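RhCC (Rhodococcus jostii, PDB 4U5R) probably acts as a cofactor-independent oxygenase of the tautomerase superfamily, with a native form that binds a magnesium ion. Local coordinates at residues S26-V29 / N33-R36; I69-E74 / P121-D126; P47-Y52 / A57-V62; P92-K95 / D100-I103; D15-L20 / V41-M46. The protein carries 1 engineered substitution. One frame throughout, in Å; residues are numbered along the deposited sequence.

Contact 1. Residues S26-V29 / N33-R36; sequences SIYV and NLPR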
# COMPACT_ATOMS: atom_id res chain seq x y z
N SER B 26 -1.50 21.23 4.87
CA SER B 26 -0.73 22.29 5.53
C SER B 26 0.60 21.79 6.15
O SER B 26 1.58 22.54 6.18
CB SER B 26 -1.58 22.98 6.60
OG SER B 26 -1.66 22.20 7.78
N ILE B 27 0.65 20.54 6.61
CA ILE B 27 1.92 19.95 7.05
C ILE B 27 3.04 20.13 6.03
O ILE B 27 4.13 20.59 6.36
CB ILE B 27 1.79 18.43 7.34
CG1 ILE B 27 0.77 18.16 8.45
CG2 ILE B 27 3.14 17.85 7.73
CD1 ILE B 27 0.54 16.67 8.73
N TYR B 28 2.76 19.77 4.78
CA TYR B 28 3.81 19.74 3.77
C TYR B 28 4.08 21.11 3.17
O TYR B 28 5.22 21.40 2.81
CB TYR B 28 3.45 18.75 2.67
CG TYR B 28 3.21 17.37 3.22
CD1 TYR B 28 4.28 16.51 3.49
CD2 TYR B 28 1.92 16.93 3.51
CE1 TYR B 28 4.07 15.25 4.01
CE2 TYR B 28 1.70 15.66 4.04
CZ TYR B 28 2.78 14.83 4.28
OH TYR B 28 2.55 13.57 4.79
N VAL B 29 3.05 21.94 3.08
CA VAL B 29 3.22 23.34 2.69
C VAL B 29 4.06 24.08 3.74
O VAL B 29 5.03 24.75 3.40
CB VAL B 29 1.87 24.08 2.54
CG1 VAL B 29 2.13 25.57 2.28
CG2 VAL B 29 1.05 23.50 1.42
N ASN B 33 7.42 23.57 1.96
CA ASN B 33 6.81 24.27 0.82
C ASN B 33 6.61 23.37 -0.40
O ASN B 33 7.02 23.68 -1.52
CB ASN B 33 7.63 25.50 0.42
CG ASN B 33 6.91 26.39 -0.60
OD1 ASN B 33 5.72 26.68 -0.45
ND2 ASN B 33 7.62 26.81 -1.64
N LEU B 34 5.98 22.24 -0.15
CA LEU B 34 5.58 21.35 -1.21
C LEU B 34 4.41 21.97 -1.96
O LEU B 34 3.56 22.63 -1.35
CB LEU B 34 5.18 19.99 -0.64
CG LEU B 34 5.81 18.72 -1.19
CD1 LEU B 34 7.31 18.88 -1.23
CD2 LEU B 34 5.42 17.52 -0.32
N PRO B 35 4.35 21.76 -3.28
CA PRO B 35 3.15 22.13 -4.03
C PRO B 35 1.94 21.46 -3.39
O PRO B 35 2.02 20.28 -3.03
CB PRO B 35 3.41 21.58 -5.43
CG PRO B 35 4.91 21.49 -5.52
CD PRO B 35 5.40 21.17 -4.14
N ARG B 36 0.86 22.21 -3.20
CA ARG B 36 -0.29 21.69 -2.48
C ARG B 36 -0.82 20.43 -3.15
O ARG B 36 -1.19 19.47 -2.47
CB ARG B 36 -1.39 22.74 -2.37
CG ARG B 36 -0.99 23.97 -1.58
CD ARG B 36 -2.11 24.99 -1.64
NE ARG B 36 -3.33 24.38 -1.13
CZ ARG B 36 -3.66 24.36 0.16
NH1 ARG B 36 -4.78 23.77 0.55
NH2 ARG B 36 -2.86 24.94 1.05

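Contact 2. Residues I69-E74 / P121-D126; sequences IARQME and PPPESD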
# COMPACT_ATOMS: atom_id res chain seq x y z
N ILE B 69 6.89 10.18 -0.91
CA ILE B 69 7.55 9.97 -2.19
C ILE B 69 8.55 11.07 -2.52
O ILE B 69 9.64 10.79 -3.00
CB ILE B 69 6.52 9.90 -3.33
CG1 ILE B 69 5.37 8.98 -2.93
CG2 ILE B 69 7.19 9.44 -4.62
CD1 ILE B 69 4.04 9.28 -3.66
N ALA B 70 8.16 12.31 -2.25
CA ALA B 70 8.95 13.46 -2.70
C ALA B 70 10.19 13.66 -1.83
O ALA B 70 11.27 13.97 -2.34
CB ALA B 70 8.08 14.72 -2.71
N ARG B 71 10.05 13.47 -0.53
CA ARG B 71 11.17 13.71 0.38
C ARG B 71 11.49 12.47 1.22
O ARG B 71 10.61 11.66 1.50
CB ARG B 71 10.87 14.88 1.32
CG ARG B 71 10.56 16.21 0.64
CD ARG B 71 11.82 16.91 0.14
NE ARG B 71 11.61 18.34 -0.07
CZ ARG B 71 11.09 18.87 -1.17
NH1 ARG B 71 10.71 18.09 -2.17
NH2 ARG B 71 10.95 20.19 -1.27
N GLN B 72 12.76 12.34 1.59
CA GLN B 72 13.16 11.38 2.62
C GLN B 72 13.33 12.12 3.93
O GLN B 72 13.70 13.29 3.95
CB GLN B 72 14.46 10.67 2.24
CG GLN B 72 14.29 9.36 1.51
CD GLN B 72 15.59 8.58 1.39
OE1 GLN B 72 16.66 9.17 1.20
NE2 GLN B 72 15.51 7.27 1.53
N MET B 73 13.06 11.42 5.03
CA MET B 73 13.29 11.98 6.36
C MET B 73 14.50 11.29 6.96
O MET B 73 14.45 10.10 7.28
CB MET B 73 12.05 11.81 7.24
CG MET B 73 10.85 12.59 6.75
SD MET B 73 9.35 12.29 7.70
CE MET B 73 9.02 10.57 7.31
N GLU B 74 15.59 12.03 7.11
CA GLU B 74 16.90 11.42 7.34
C GLU B 74 17.40 11.41 8.79
O GLU B 74 18.47 10.87 9.06
CB GLU B 74 17.94 12.13 6.46
CG GLU B 74 17.66 12.03 4.97
CD GLU B 74 18.80 12.57 4.13
OE1 GLU B 74 19.96 12.48 4.57
OE2 GLU B 74 18.52 13.09 3.03
N PRO B 121 9.90 18.05 -10.34
CA PRO B 121 11.21 18.71 -10.32
C PRO B 121 12.00 18.42 -9.05
O PRO B 121 11.44 17.90 -8.09
CB PRO B 121 10.85 20.20 -10.42
CG PRO B 121 9.45 20.28 -9.92
CD PRO B 121 8.79 19.01 -10.35
N PRO B 122 13.31 18.73 -9.05
CA PRO B 122 14.09 18.44 -7.84
C PRO B 122 13.61 19.21 -6.63
O PRO B 122 13.09 20.32 -6.78
CB PRO B 122 15.51 18.87 -8.24
CG PRO B 122 15.52 18.83 -9.73
CD PRO B 122 14.15 19.28 -10.12
N PRO B 123 13.78 18.63 -5.43
CA PRO B 123 13.46 19.31 -4.17
C PRO B 123 14.17 20.65 -4.06
O PRO B 123 15.36 20.74 -4.36
CB PRO B 123 13.98 18.33 -3.11
CG PRO B 123 13.93 16.99 -3.79
CD PRO B 123 14.30 17.27 -5.22
N GLU B 124 13.41 21.68 -3.67
CA GLU B 124 13.93 23.03 -3.44
C GLU B 124 14.46 23.71 -4.70
O GLU B 124 15.18 24.71 -4.62
CB GLU B 124 15.01 23.00 -2.35
CG GLU B 124 14.52 22.46 -1.02
CD GLU B 124 15.64 22.22 -0.02
OE1 GLU B 124 16.77 22.70 -0.25
OE2 GLU B 124 15.38 21.54 1.00
N SER B 125 14.11 23.18 -5.87
CA SER B 125 14.47 23.81 -7.14
C SER B 125 13.51 24.94 -7.50
O SER B 125 12.40 25.03 -6.97
CB SER B 125 14.48 22.79 -8.27
OG SER B 125 13.16 22.34 -8.54
N ASP B 126 13.94 25.79 -8.43
CA ASP B 126 13.09 26.86 -8.92
C ASP B 126 11.82 26.30 -9.56
O ASP B 126 10.74 26.83 -9.35
CB ASP B 126 13.85 27.74 -9.92
CG ASP B 126 14.93 28.56 -9.26
OD1 ASP B 126 14.77 28.93 -8.07
OD2 ASP B 126 15.95 28.85 -9.91

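Contact 3. Residues P47-Y52 / A57-V62; sequences PKETMY and ANNNFV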
# COMPACT_ATOMS: atom_id res chain seq x y z
N PRO B 47 -17.79 -0.32 5.46
CA PRO B 47 -19.03 -0.83 6.05
C PRO B 47 -18.80 -1.56 7.37
O PRO B 47 -17.69 -2.05 7.61
CB PRO B 47 -19.56 -1.79 4.98
CG PRO B 47 -18.97 -1.31 3.70
CD PRO B 47 -17.62 -0.75 4.06
N LYS B 48 -19.83 -1.62 8.21
CA LYS B 48 -19.75 -2.44 9.42
C LYS B 48 -19.34 -3.88 9.07
O LYS B 48 -19.61 -4.37 7.97
CB LYS B 48 -21.10 -2.44 10.16
CG LYS B 48 -21.46 -1.10 10.79
CD LYS B 48 -22.59 -1.26 11.80
CE LYS B 48 -23.02 0.07 12.37
NZ LYS B 48 -23.77 0.89 11.38
N GLU B 49 -18.63 -4.52 10.01
CA GLU B 49 -18.12 -5.88 9.86
C GLU B 49 -17.16 -6.02 8.67
O GLU B 49 -17.16 -7.04 7.98
CB GLU B 49 -19.27 -6.88 9.72
CG GLU B 49 -20.39 -6.69 10.74
CD GLU B 49 -19.89 -6.66 12.17
OE1 GLU B 49 -19.32 -7.68 12.62
OE2 GLU B 49 -20.06 -5.62 12.84
N THR B 50 -16.34 -5.00 8.43
CA THR B 50 -15.26 -5.12 7.45
C THR B 50 -13.88 -4.79 8.02
O THR B 50 -12.87 -5.18 7.43
CB THR B 50 -15.52 -4.24 6.19
OG1 THR B 50 -15.52 -2.85 6.53
CG2 THR B 50 -16.85 -4.61 5.53
N MET B 51 -13.82 -4.08 9.14
CA MET B 51 -12.55 -3.76 9.78
C MET B 51 -12.43 -4.59 11.04
O MET B 51 -13.18 -4.37 11.99
CB MET B 51 -12.42 -2.27 10.12
CG MET B 51 -12.63 -1.30 8.96
SD MET B 51 -12.43 0.46 9.39
CE MET B 51 -10.65 0.64 9.45
N TYR B 52 -11.49 -5.54 11.05
CA TYR B 52 -11.33 -6.45 12.18
C TYR B 52 -10.03 -6.17 12.91
O TYR B 52 -8.95 -6.23 12.32
CB TYR B 52 -11.40 -7.91 11.70
CG TYR B 52 -12.81 -8.32 11.39
CD1 TYR B 52 -13.45 -7.83 10.26
CD2 TYR B 52 -13.54 -9.12 12.27
CE1 TYR B 52 -14.75 -8.15 9.98
CE2 TYR B 52 -14.86 -9.44 12.00
CZ TYR B 52 -15.46 -8.94 10.85
OH TYR B 52 -16.77 -9.25 10.56
N ALA B 57 -14.68 -7.52 14.98
CA ALA B 57 -15.15 -6.39 14.18
C ALA B 57 -15.11 -5.12 15.02
O ALA B 57 -15.66 -5.08 16.11
CB ALA B 57 -16.55 -6.65 13.66
N ASN B 58 -14.42 -4.10 14.52
CA ASN B 58 -14.40 -2.82 15.21
C ASN B 58 -14.94 -1.77 14.26
O ASN B 58 -14.32 -1.47 13.23
CB ASN B 58 -12.98 -2.46 15.68
CG ASN B 58 -12.94 -1.21 16.56
OD1 ASN B 58 -13.80 -0.33 16.47
ND2 ASN B 58 -11.92 -1.11 17.42
N ASN B 59 -16.10 -1.22 14.61
CA ASN B 59 -16.74 -0.23 13.77
C ASN B 59 -16.53 1.19 14.32
O ASN B 59 -17.24 2.13 13.96
CB ASN B 59 -18.23 -0.58 13.63
CG ASN B 59 -18.46 -2.04 13.19
OD1 ASN B 59 -17.87 -2.51 12.21
ND2 ASN B 59 -19.31 -2.77 13.93
N ASN B 60 -15.51 1.35 15.17
CA ASN B 60 -15.16 2.65 15.72
C ASN B 60 -13.66 2.90 15.53
O ASN B 60 -12.99 3.56 16.33
CB ASN B 60 -15.56 2.74 17.20
CG ASN B 60 -15.48 4.15 17.76
OD1 ASN B 60 -15.99 5.10 17.16
ND2 ASN B 60 -14.80 4.30 18.89
N PHE B 61 -13.13 2.39 14.42
CA PHE B 61 -11.69 2.39 14.22
C PHE B 61 -11.31 3.07 12.91
O PHE B 61 -11.86 2.75 11.85
CB PHE B 61 -11.17 0.95 14.28
CG PHE B 61 -9.67 0.84 14.28
CD1 PHE B 61 -8.95 0.95 15.46
CD2 PHE B 61 -8.98 0.59 13.10
CE1 PHE B 61 -7.56 0.83 15.46
CE2 PHE B 61 -7.60 0.48 13.10
CZ PHE B 61 -6.89 0.60 14.27
N VAL B 62 -10.38 4.02 13.00
CA VAL B 62 -9.86 4.72 11.82
C VAL B 62 -8.42 4.27 11.57
O VAL B 62 -7.55 4.43 12.42
CB VAL B 62 -9.94 6.26 11.99
CG1 VAL B 62 -9.31 6.95 10.78
CG2 VAL B 62 -11.39 6.70 12.19
O HOH W 1 -16.01 -2.61 10.28

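Contact 4. Residues P92-K95 / D100-I103; sequences PFIK and DWEI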
# COMPACT_ATOMS: atom_id res chain seq x y z
N PRO B 92 -8.40 16.60 16.09
CA PRO B 92 -9.76 17.16 16.16
C PRO B 92 -10.85 16.33 15.48
O PRO B 92 -12.02 16.39 15.90
CB PRO B 92 -9.61 18.52 15.46
CG PRO B 92 -8.18 18.88 15.70
CD PRO B 92 -7.45 17.57 15.51
N PHE B 93 -10.47 15.53 14.49
CA PHE B 93 -11.42 14.73 13.72
C PHE B 93 -11.52 13.28 14.17
O PHE B 93 -12.52 12.61 13.89
CB PHE B 93 -11.05 14.77 12.23
CG PHE B 93 -10.96 16.15 11.65
CD1 PHE B 93 -12.08 16.76 11.08
CD2 PHE B 93 -9.76 16.84 11.66
CE1 PHE B 93 -11.99 18.04 10.54
CE2 PHE B 93 -9.67 18.12 11.13
CZ PHE B 93 -10.79 18.72 10.57
N ILE B 94 -10.49 12.79 14.84
CA ILE B 94 -10.40 11.37 15.15
C ILE B 94 -10.32 11.15 16.67
O ILE B 94 -11.32 10.76 17.28
CB ILE B 94 -9.21 10.74 14.39
CG1 ILE B 94 -9.47 10.90 12.88
CG2 ILE B 94 -9.07 9.27 14.72
CD1 ILE B 94 -8.27 10.59 12.01
N LYS B 95 -9.17 11.42 17.29
CA LYS B 95 -9.06 11.27 18.75
C LYS B 95 -10.20 11.96 19.49
O LYS B 95 -10.87 11.33 20.33
CB LYS B 95 -7.72 11.81 19.26
CG LYS B 95 -7.56 11.75 20.79
CD LYS B 95 -6.20 12.30 21.22
CE LYS B 95 -5.95 12.12 22.72
NZ LYS B 95 -5.68 10.68 23.06
N ASP B 100 -10.95 5.08 17.81
CA ASP B 100 -9.66 4.41 17.98
C ASP B 100 -8.93 4.54 16.66
O ASP B 100 -9.58 4.62 15.62
CB ASP B 100 -9.86 2.95 18.38
CG ASP B 100 -10.53 2.80 19.71
OD1 ASP B 100 -10.21 3.60 20.62
OD2 ASP B 100 -11.39 1.91 19.85
N TRP B 101 -7.60 4.58 16.68
CA TRP B 101 -6.89 4.79 15.42
C TRP B 101 -5.43 4.34 15.47
O TRP B 101 -4.84 4.14 16.54
CB TRP B 101 -6.97 6.27 14.95
CG TRP B 101 -6.05 7.24 15.65
CD1 TRP B 101 -4.93 7.83 15.13
CD2 TRP B 101 -6.16 7.72 16.99
NE1 TRP B 101 -4.35 8.66 16.06
CE2 TRP B 101 -5.09 8.60 17.22
CE3 TRP B 101 -7.09 7.50 18.02
CZ2 TRP B 101 -4.90 9.25 18.45
CZ3 TRP B 101 -6.89 8.14 19.24
CH2 TRP B 101 -5.81 9.00 19.44
N GLU B 102 -4.87 4.18 14.28
CA GLU B 102 -3.49 3.75 14.08
C GLU B 102 -3.01 4.35 12.76
O GLU B 102 -3.78 4.45 11.81
CB GLU B 102 -3.39 2.22 14.06
CG GLU B 102 -1.96 1.71 13.90
CD GLU B 102 -1.83 0.19 13.92
OE1 GLU B 102 -2.83 -0.52 13.71
OE2 GLU B 102 -0.70 -0.29 14.12
N ILE B 103 -1.74 4.72 12.71
CA ILE B 103 -1.15 5.35 11.54
C ILE B 103 0.24 4.79 11.32
O ILE B 103 0.97 4.54 12.29
CB ILE B 103 -1.03 6.89 11.69
CG1 ILE B 103 -0.51 7.53 10.39
CG2 ILE B 103 -0.10 7.25 12.86
CD1 ILE B 103 -0.73 9.05 10.34

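Contact 5. Residues D15-L20 / V41-M46; sequences DDKEQL and VLFKDM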
# COMPACT_ATOMS: atom_id res chain seq x y z
N ASP B 15 -17.58 18.42 4.15
CA ASP B 15 -16.89 19.52 4.81
C ASP B 15 -15.77 19.02 5.73
O ASP B 15 -14.68 19.59 5.73
CB ASP B 15 -17.88 20.40 5.58
CG ASP B 15 -18.74 21.25 4.66
OD1 ASP B 15 -18.40 21.37 3.47
OD2 ASP B 15 -19.76 21.80 5.14
N ASP B 16 -16.03 17.95 6.49
CA ASP B 16 -14.99 17.31 7.32
C ASP B 16 -13.78 16.89 6.49
O ASP B 16 -12.64 17.06 6.90
CB ASP B 16 -15.52 16.04 8.00
CG ASP B 16 -16.40 16.31 9.21
OD1 ASP B 16 -16.41 17.43 9.78
OD2 ASP B 16 -17.08 15.34 9.62
N LYS B 17 -14.04 16.31 5.33
CA LYS B 17 -12.95 15.78 4.51
C LYS B 17 -12.12 16.91 3.91
O LYS B 17 -10.90 16.82 3.81
CB LYS B 17 -13.51 14.84 3.44
CG LYS B 17 -14.01 13.52 4.01
CD LYS B 17 -14.59 12.59 2.97
CE LYS B 17 -16.07 12.85 2.74
NZ LYS B 17 -16.66 11.79 1.88
N GLU B 18 -12.80 17.99 3.54
CA GLU B 18 -12.11 19.19 3.08
C GLU B 18 -11.21 19.78 4.17
O GLU B 18 -10.02 20.03 3.96
CB GLU B 18 -13.13 20.23 2.61
CG GLU B 18 -12.52 21.42 1.92
CD GLU B 18 -13.57 22.26 1.24
OE1 GLU B 18 -14.53 22.67 1.92
OE2 GLU B 18 -13.45 22.49 0.02
N GLN B 19 -11.78 19.96 5.36
CA GLN B 19 -11.04 20.51 6.49
C GLN B 19 -9.85 19.64 6.90
O GLN B 19 -8.76 20.16 7.12
CB GLN B 19 -11.98 20.72 7.69
CG GLN B 19 -13.03 21.80 7.43
CD GLN B 19 -14.04 21.94 8.55
OE1 GLN B 19 -13.77 21.58 9.70
NE2 GLN B 19 -15.22 22.47 8.23
N LEU B 20 -10.06 18.33 7.01
CA LEU B 20 -8.97 17.43 7.40
C LEU B 20 -7.89 17.31 6.31
O LEU B 20 -6.69 17.34 6.64
CB LEU B 20 -9.53 16.05 7.76
CG LEU B 20 -8.51 14.97 8.11
CD1 LEU B 20 -7.49 15.43 9.15
CD2 LEU B 20 -9.25 13.72 8.59
N VAL B 41 -5.22 12.79 -0.50
CA VAL B 41 -5.85 12.08 0.61
C VAL B 41 -7.07 11.31 0.10
O VAL B 41 -8.04 11.89 -0.43
CB VAL B 41 -6.28 13.03 1.75
CG1 VAL B 41 -6.89 12.22 2.89
CG2 VAL B 41 -5.11 13.84 2.28
N LEU B 42 -7.03 10.00 0.26
CA LEU B 42 -8.13 9.16 -0.20
C LEU B 42 -8.94 8.68 1.00
O LEU B 42 -8.40 7.98 1.87
CB LEU B 42 -7.61 7.96 -1.01
CG LEU B 42 -6.61 8.25 -2.15
CD1 LEU B 42 -6.23 6.97 -2.88
CD2 LEU B 42 -7.18 9.27 -3.12
N PHE B 43 -10.21 9.08 1.07
CA PHE B 43 -11.10 8.62 2.13
C PHE B 43 -11.84 7.36 1.72
O PHE B 43 -12.48 7.31 0.67
CB PHE B 43 -12.11 9.72 2.50
CG PHE B 43 -11.48 10.88 3.18
CD1 PHE B 43 -11.25 10.85 4.54
CD2 PHE B 43 -11.10 12.00 2.46
CE1 PHE B 43 -10.64 11.91 5.18
CE2 PHE B 43 -10.50 13.07 3.09
CZ PHE B 43 -10.28 13.03 4.46
N LYS B 44 -11.75 6.34 2.55
CA LYS B 44 -12.33 5.06 2.22
C LYS B 44 -13.30 4.65 3.32
O LYS B 44 -12.89 4.27 4.42
CB LYS B 44 -11.21 4.02 2.00
CG LYS B 44 -10.31 4.38 0.79
CD LYS B 44 -9.04 3.55 0.74
CE LYS B 44 -8.25 3.80 -0.53
NZ LYS B 44 -7.23 2.73 -0.71
N ASP B 45 -14.60 4.78 3.03
CA ASP B 45 -15.64 4.37 3.95
C ASP B 45 -15.70 2.85 4.04
O ASP B 45 -15.81 2.16 3.02
CB ASP B 45 -16.99 4.94 3.51
CG ASP B 45 -17.32 6.27 4.18
OD1 ASP B 45 -16.49 6.77 4.97
OD2 ASP B 45 -18.40 6.82 3.92
N MET B 46 -15.60 2.33 5.26
CA MET B 46 -15.68 0.90 5.49
C MET B 46 -17.00 0.53 6.13
O MET B 46 -17.32 1.02 7.22
CB MET B 46 -14.54 0.42 6.38
CG MET B 46 -13.16 0.72 5.83
SD MET B 46 -12.81 -0.16 4.29
CE MET B 46 -12.72 -1.88 4.81
O HOH W 2 -18.36 9.57 3.37

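Contact 1. Residues S26-V29 / N33-R36
The backbone N of Leu34 donates to Tyr28 O over 3.2 Å in an almost straight bond (176° at the hydrogen), although the donor stands well above the carbonyl plane and misses the lone pairs. One residue earlier, Asn33 N reaches Val29 O at 3.0 Å, but this second bond is bent and weak. Both carbonyls belong to the final turns of helix 14-32. Asn33 is the first residue to leave the helical conformation, and its positive phi (33°) swings the chain round so that Leu34 N faces back to the helix. Beside these bonds the side chains of Tyr28 and Leu34 run in the same direction, with Leu34 CD2 resting 3.8 Å from Tyr28 CB. With CG1 anti to the backbone N (chi1 174°), Val29 turns its CG2 to Arg36 CG at 3.7 Å; it meets chiefly the aliphatic part of the arginine, Arg36 NH2 lying oblique and 4.2 Å from Val29 CG2. The guanidinium is held by a salt bridge from NH1 to Glu22, and the same nitrogen bonds to Gly54 O of a second subunit. Tyr28 OH engages His68 and Trp3. The contact closes the C-terminal end of helix 14-32 as the chain heads for strand 40-46, with helix 76-90 packed against Tyr28 and helix 126-134 against Leu34 and Pro35.

Contact 2. Residues I69-E74 / P121-D126
Arg71 reaches Pro123 through a kinked chain: CG is set opposite the carbonyl carbon (chi1 -58°), and a bend at chi2 (-78°) carries the guanidinium over the proline. The two side chains slide past each other in opposite directions. Pro123 CB sits over one face of the flat group, nearer its rim than its middle, at 3.4 Å from Arg71 NH1 and 3.5 Å from Arg71 CZ. Arg71 NH2 extends beyond the ring to within 3.7 Å of Glu124 N. The loop that follows strand 61-68 here meets the loop leading into helix 126-134, and the surface presented to the arginine is shaped by a type II beta turn from Pro122 to Ser125, with Pro123 and Glu124 at its corners and a positive phi at Glu124. Pro122 O closes the turn by accepting from both Ser125 N, at 3.2 Å, and Ser125 OG, at 2.7 Å. Ser125 is also the N-cap of helix 126-134, where its OG bonds to the backbone N of Glu128. The carboxylate of Glu128 links the parts, taking Glu124 N through OE1 and forming a salt bridge with Arg71 NH2. A leucine in place of Arg71 would probably strip Pro123 of its flat polar cover and leave the Glu128 carboxylate without its charged mate. Leu34 packs on the same arginine.

Contact 3. Residues P47-Y52 / A57-V62
A single side-chain amide, that of Asn59, grips Glu49 twice, once through its backbone and once through its carboxylate. Asn59 OD1 accepts from Glu49 N at 3.1 Å, while Asn59 ND2 donates to Glu49 OE2 at 3.1 Å. The second bond leaves in the amide plane and meets OE2 nearly end on, although the carboxylate itself is turned by 68° from the amide. Glu49 has a positive phi and its chain doubles back at chi2 (-53°), which returns the carboxylate toward Asn59. A water joins the same group of atoms: it donates to Asn59 OD1 (2.7 Å) and to Pro47 O, and accepts from Met51 N. Further along, Asn58 N donates to Met51 O over 2.8 Å, and Asn58 OD1 takes the N-H of Asn60 in an Asx turn. Tyr52 and Ala57 form a non-hydrogen-bonded antiparallel pair, where Ala57 CB lies over the ring face in a CH-pi contact, 4.0 Å from the centroid of the Tyr52 ring. Met51 CE approaches the edge of the Phe61 ring. The hairpin stands at the subunit interface, where Met51 and Tyr52 ladder with a strand of a third subunit. With OD1 shared by a backbone N-H and a water, and ND2 committed to a carboxylate, the Asn59 amide is likely to be fixed against flipping, which would place acceptor against acceptor.

Contact 4. Residues P92-K95 / D100-I103
Trp101, near the start of strand 100-107, receives Ile94 and Lys95 from the loop that brings the chain out of helix 76-90, so the contact lies at the return of a beta-alpha-beta crossover. The two loop residues address different parts of the indole. Ile94 uses its CG2 branch, which stands 3.7 Å from Trp101 CB and 3.8 Å from Trp101 CG, approaching obliquely where the ring is attached. Lys95 takes the far end: its CB is 3.4 Å from Trp101 CH2 and its CG 3.5 Å from the same atom, with Lys95 CA over one face of the six-membered ring. The lysine chain runs extended from there and bends only at chi4 (73°), bringing Lys95 NZ beside the ring edge, in its plane and 4.0 Å from Trp101 CH2. The ammonium therefore does not sit over the aromatic face, and it is the methylene groups that supply the packing. The indole is placed by a first torsion of 78° that puts CG between the backbone N and the carbonyl carbon, which directs the ring to the loop. Within the crossover, parallel strands 61-68 and 100-107 are neighbours, and helix 76-90 connects them; Trp101 NE1 donates to Glu87 on that helix, which probably fixes the rotation of the ring. The strand side is shared with a third subunit: Gln116 of that chain accepts from Trp101 N, and Glu102 and Ile103 pair with one of its strands in an antiparallel ladder.

Contact 5. Residues D15-L20 / V41-M46
Lys17 crosses the face of Phe43 one methylene at a time. Lys17 CB lies 3.5 Å from Phe43 CE2, at the outer part of the ring. Lys17 CG then stands over the middle, 3.5 Å from the Phe43 ring centroid and only 7° off the ring normal, a well-centred CH-pi contact. Lys17 CD moves on to the base of the ring, 3.6 Å from Phe43 CG. There the chain turns at chi3 (-88°) and climbs off the aromatic surface, so that Lys17 NZ meets a water at 3.2 Å. This water donates in turn to Asp45 OD2 at 2.8 Å, bridging two opposite charges that do not touch directly. The ammonium also donates to Glu49 O of a second subunit. Leu20, three residues further along the helix, brings CD2 to the ring edge, 4.1 Å from Phe43 CE1. Helix 14-32 is thereby seated on strand 40-46, the last strand of the beta-alpha-beta unit that begins with strand 2-8. Tyr52 of the second subunit also meets Phe43, the two ring planes about perpendicular. An alanine in place of Phe43 is likely to open a gap beneath the Lys17 methylenes and deprive that tyrosine of its aromatic partner. Lys17 thus divides its chemistry along its length: the hydrocarbon part shields a buried ring, while the charged end is carried to water and to the subunit boundary.

Contacts 4 and 5 are mainly buried and rely on aliphatic groups against one aromatic ring, whereas contact 3, farthest from the chain centre, is the most polar and depends on an asparagine amide and a water. Contacts 1 and 2 are intermediate, each partly buried: the first is built on backbone bonds, the second on a flat guanidinium over a proline, and they touch through Leu34 and Arg71. Helix 14-32 serves both contact 1 and contact 5. Contacts 3 and 4 meet across neighbouring strands 61-68 and 100-107. In the assembly, contact 5 of one subunit and contact 3 of another come together across the subunit boundary.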